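Local coordinates for aromatic-ring-hydroxylating dioxygenase beta subunit (Catenulispora acidiphila, PDB 6VW4), which is of unknown function but has an NTF2-like fold whose pocket binds the tricyclic polyketide S-DNPA, consistent with a role in polyketide biosynthesis, at residues C118-V123 / A135-E140. Sequence-based numbering, arbitrary orientation.
With SDN ([(3S)-9-hydroxy-1-methyl-10-oxo-4,10-dihydro-3H-benzo[g]isochromen-3-yl]acetic acid), chain C.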
loop_
_atom_site.group_PDB
_atom_site.type_symbol
_atom_site.label_atom_id
_atom_site.label_comp_id
_atom_site.label_asym_id
_atom_site.label_seq_id
_atom_site.Cartn_x
_atom_site.Cartn_y
_atom_site.Cartn_z
ATOM N N CYS A 118 -0.038 0.776 12.569
ATOM C CA CYS A 118 -0.896 -0.149 13.310
ATOM C C CYS A 118 -1.037 -1.528 12.672
ATOM O O CYS A 118 -1.577 -1.659 11.565
ATOM C CB CYS A 118 -2.312 0.415 13.452
ATOM S SG CYS A 118 -2.513 2.033 14.202
ATOM N N PRO A 119 -0.570 -2.578 13.327
ATOM C CA PRO A 119 -0.933 -3.928 12.886
ATOM C C PRO A 119 -2.373 -4.205 13.291
ATOM O O PRO A 119 -2.829 -3.801 14.365
ATOM C CB PRO A 119 0.061 -4.844 13.619
ATOM C CG PRO A 119 0.638 -4.044 14.700
ATOM C CD PRO A 119 0.392 -2.578 14.436
ATOM N N VAL A 120 -3.107 -4.848 12.392
ATOM C CA VAL A 120 -4.539 -5.052 12.564
ATOM C C VAL A 120 -4.866 -6.488 12.203
ATOM O O VAL A 120 -4.341 -7.027 11.219
ATOM C CB VAL A 120 -5.370 -4.090 11.698
ATOM C CG1 VAL A 120 -6.884 -4.305 11.952
ATOM C CG2 VAL A 120 -4.988 -2.671 11.966
ATOM N N ARG A 121 -5.777 -7.084 12.959
ATOM C CA ARG A 121 -6.361 -8.376 12.605
ATOM C C ARG A 121 -7.866 -8.238 12.391
ATOM O O ARG A 121 -8.592 -7.756 13.273
ATOM C CB ARG A 121 -6.091 -9.420 13.680
ATOM C CG ARG A 121 -6.830 -10.725 13.404
ATOM C CD ARG A 121 -6.328 -11.886 14.251
ATOM N NE ARG A 121 -4.975 -12.301 13.916
ATOM C CZ ARG A 121 -4.240 -13.148 14.630
ATOM N NH1 ARG A 121 -4.730 -13.683 15.737
ATOM N NH2 ARG A 121 -3.011 -13.458 14.230
ATOM N N ASP A 122 -8.328 -8.647 11.216
ATOM C CA ASP A 122 -9.743 -8.696 10.892
ATOM C C ASP A 122 -10.180 -10.155 10.843
ATOM O O ASP A 122 -9.394 -11.039 10.476
ATOM C CB ASP A 122 -10.039 -8.071 9.524
ATOM C CG ASP A 122 -10.162 -6.581 9.565
ATOM O OD1 ASP A 122 -10.112 -6.007 10.682
ATOM O OD2 ASP A 122 -10.332 -5.991 8.471
ATOM N N VAL A 123 -11.443 -10.404 11.187
ATOM C CA VAL A 123 -12.101 -11.680 10.897
ATOM C C VAL A 123 -13.321 -11.367 10.036
ATOM O O VAL A 123 -14.158 -10.532 10.412
ATOM C CB VAL A 123 -12.503 -12.435 12.166
ATOM C CG1 VAL A 123 -13.261 -13.694 11.781
ATOM C CG2 VAL A 123 -11.246 -12.795 13.017
ATOM N N ALA A 135 -16.658 -9.482 10.949
ATOM C CA ALA A 135 -17.067 -9.938 12.261
ATOM C C ALA A 135 -16.260 -9.258 13.351
ATOM O O ALA A 135 -16.797 -8.936 14.418
ATOM C CB ALA A 135 -16.880 -11.447 12.361
ATOM N N SER A 136 -14.959 -9.074 13.123
ATOM C CA SER A 136 -14.140 -8.376 14.103
ATOM C C SER A 136 -12.963 -7.648 13.457
ATOM O O SER A 136 -12.440 -8.058 12.403
ATOM C CB SER A 136 -13.636 -9.346 15.203
ATOM O OG SER A 136 -13.012 -10.485 14.652
ATOM N N ARG A 137 -12.560 -6.568 14.126
ATOM C CA ARG A 137 -11.374 -5.785 13.802
ATOM C C ARG A 137 -10.657 -5.438 15.104
ATOM O O ARG A 137 -11.227 -4.800 15.997
ATOM C CB ARG A 137 -11.745 -4.524 13.024
ATOM C CG ARG A 137 -10.613 -3.511 12.928
ATOM C CD ARG A 137 -10.860 -2.578 11.774
ATOM N NE ARG A 137 -10.696 -3.290 10.523
ATOM C CZ ARG A 137 -11.045 -2.798 9.342
ATOM N NH1 ARG A 137 -11.597 -1.600 9.264
ATOM N NH2 ARG A 137 -10.881 -3.520 8.242
ATOM N N TRP A 138 -9.423 -5.881 15.208
ATOM C CA TRP A 138 -8.607 -5.763 16.400
ATOM C C TRP A 138 -7.357 -4.955 16.034
ATOM O O TRP A 138 -6.457 -5.456 15.353
ATOM C CB TRP A 138 -8.283 -7.158 16.927
ATOM C CG TRP A 138 -8.109 -7.139 18.388
ATOM C CD1 TRP A 138 -6.928 -7.017 19.074
ATOM C CD2 TRP A 138 -9.150 -7.201 19.376
ATOM N NE1 TRP A 138 -7.172 -7.013 20.431
ATOM C CE2 TRP A 138 -8.526 -7.121 20.643
ATOM C CE3 TRP A 138 -10.548 -7.324 19.312
ATOM C CZ2 TRP A 138 -9.253 -7.158 21.840
ATOM C CZ3 TRP A 138 -11.268 -7.365 20.504
ATOM C CH2 TRP A 138 -10.619 -7.279 21.750
ATOM N N VAL A 139 -7.317 -3.697 16.463
ATOM C CA VAL A 139 -6.236 -2.779 16.126
ATOM C C VAL A 139 -5.223 -2.712 17.265
ATOM O O VAL A 139 -5.592 -2.476 18.419
ATOM C CB VAL A 139 -6.772 -1.373 15.812
ATOM C CG1 VAL A 139 -5.610 -0.481 15.344
ATOM C CG2 VAL A 139 -7.836 -1.434 14.761
ATOM N N GLU A 140 -3.943 -2.880 16.931
ATOM C CA GLU A 140 -2.845 -2.479 17.814
ATOM C C GLU A 140 -2.180 -1.188 17.325
ATOM O O GLU A 140 -2.267 -0.813 16.146
ATOM C CB GLU A 140 -1.783 -3.568 17.925
ATOM C CG GLU A 140 -2.321 -4.933 18.305
ATOM C CD GLU A 140 -2.661 -5.073 19.775
ATOM O OE1 GLU A 140 -3.227 -6.131 20.135
ATOM O OE2 GLU A 140 -2.369 -4.140 20.571
HETATM O O4 SDN C . -11.168 1.547 11.282
HETATM C C11 SDN C . -9.809 1.239 11.355
HETATM C C12 SDN C . -8.938 1.947 12.182
HETATM C C13 SDN C . -9.507 3.098 13.043
HETATM O O5 SDN C . -10.663 3.365 12.993
HETATM C C14 SDN C . -8.568 3.875 13.948
HETATM C C15 SDN C . -9.132 5.015 14.830
HETATM O O3 SDN C . -8.413 5.271 16.056
HETATM C C16 SDN C . -10.468 5.718 14.549
HETATM C C10 SDN C . -9.298 0.237 10.547
HETATM C C9 SDN C . -7.932 -0.084 10.583
HETATM C C8 SDN C . -7.067 0.609 11.416
HETATM C C7 SDN C . -7.561 1.635 12.216
HETATM C C6 SDN C . -6.578 2.423 13.142
HETATM C C5 SDN C . -7.163 3.542 14.001
HETATM C C4 SDN C . -6.269 4.284 14.891
HETATM C C3 SDN C . -6.951 5.160 15.930
HETATM C C2 SDN C . -6.485 6.520 15.444
HETATM C C1 SDN C . -5.492 7.334 16.248
HETATM O O2 SDN C . -5.001 6.856 17.296
HETATM O O1 SDN C . -5.191 8.493 15.837
#
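Asp122 and Arg137 form a salt bridge on the pocket face of an antiparallel β-hairpin, strands 111-126 and 132-139, in the curved sheet of an NTF2-like (SnoaL-like) fold. The grip is side-on: Arg137 NE gives its hydrogen to Asp122 OD1 at 2.8 Å and NH2 bonds OD2, each oxygen using its syn lone pair. The carboxylate and guanidinium planes are 18° apart, nearly coplanar. Arg137 leaves the backbone extended, CG anti to N (chi1 167°), then bends at chi3 (-70°), which brings NE and NH2 alongside the acid. Gln18 also bonds OD2, so the buried carboxylate has a second partner there.

With its edge held by Asp122, the guanidinium turns one face to the C9-C10 edge of the ligand, and NH1 comes within 3.2 Å of SDN C10. A leucine in place of Arg137 would probably leave the buried Asp122 charge without its mate and remove the flat group that the ligand's ring edge abuts. Val120 and Val139, side by side, suit the same wall: their compact branches offer an apolar surface, Val139 CG1 lying 3.8 Å from SDN C6. On the reverse face, with Trp138, Arg121 reaches Asp99, a long charged chain suited to its exposed place; just past the strand Glu140 reaches Arg44. At the other end a classic β-bulge sets Ala135 and Ser136 against Val123, whose O accepts from Ala135 N at 2.8 Å and Ser136 N at 3.2 Å.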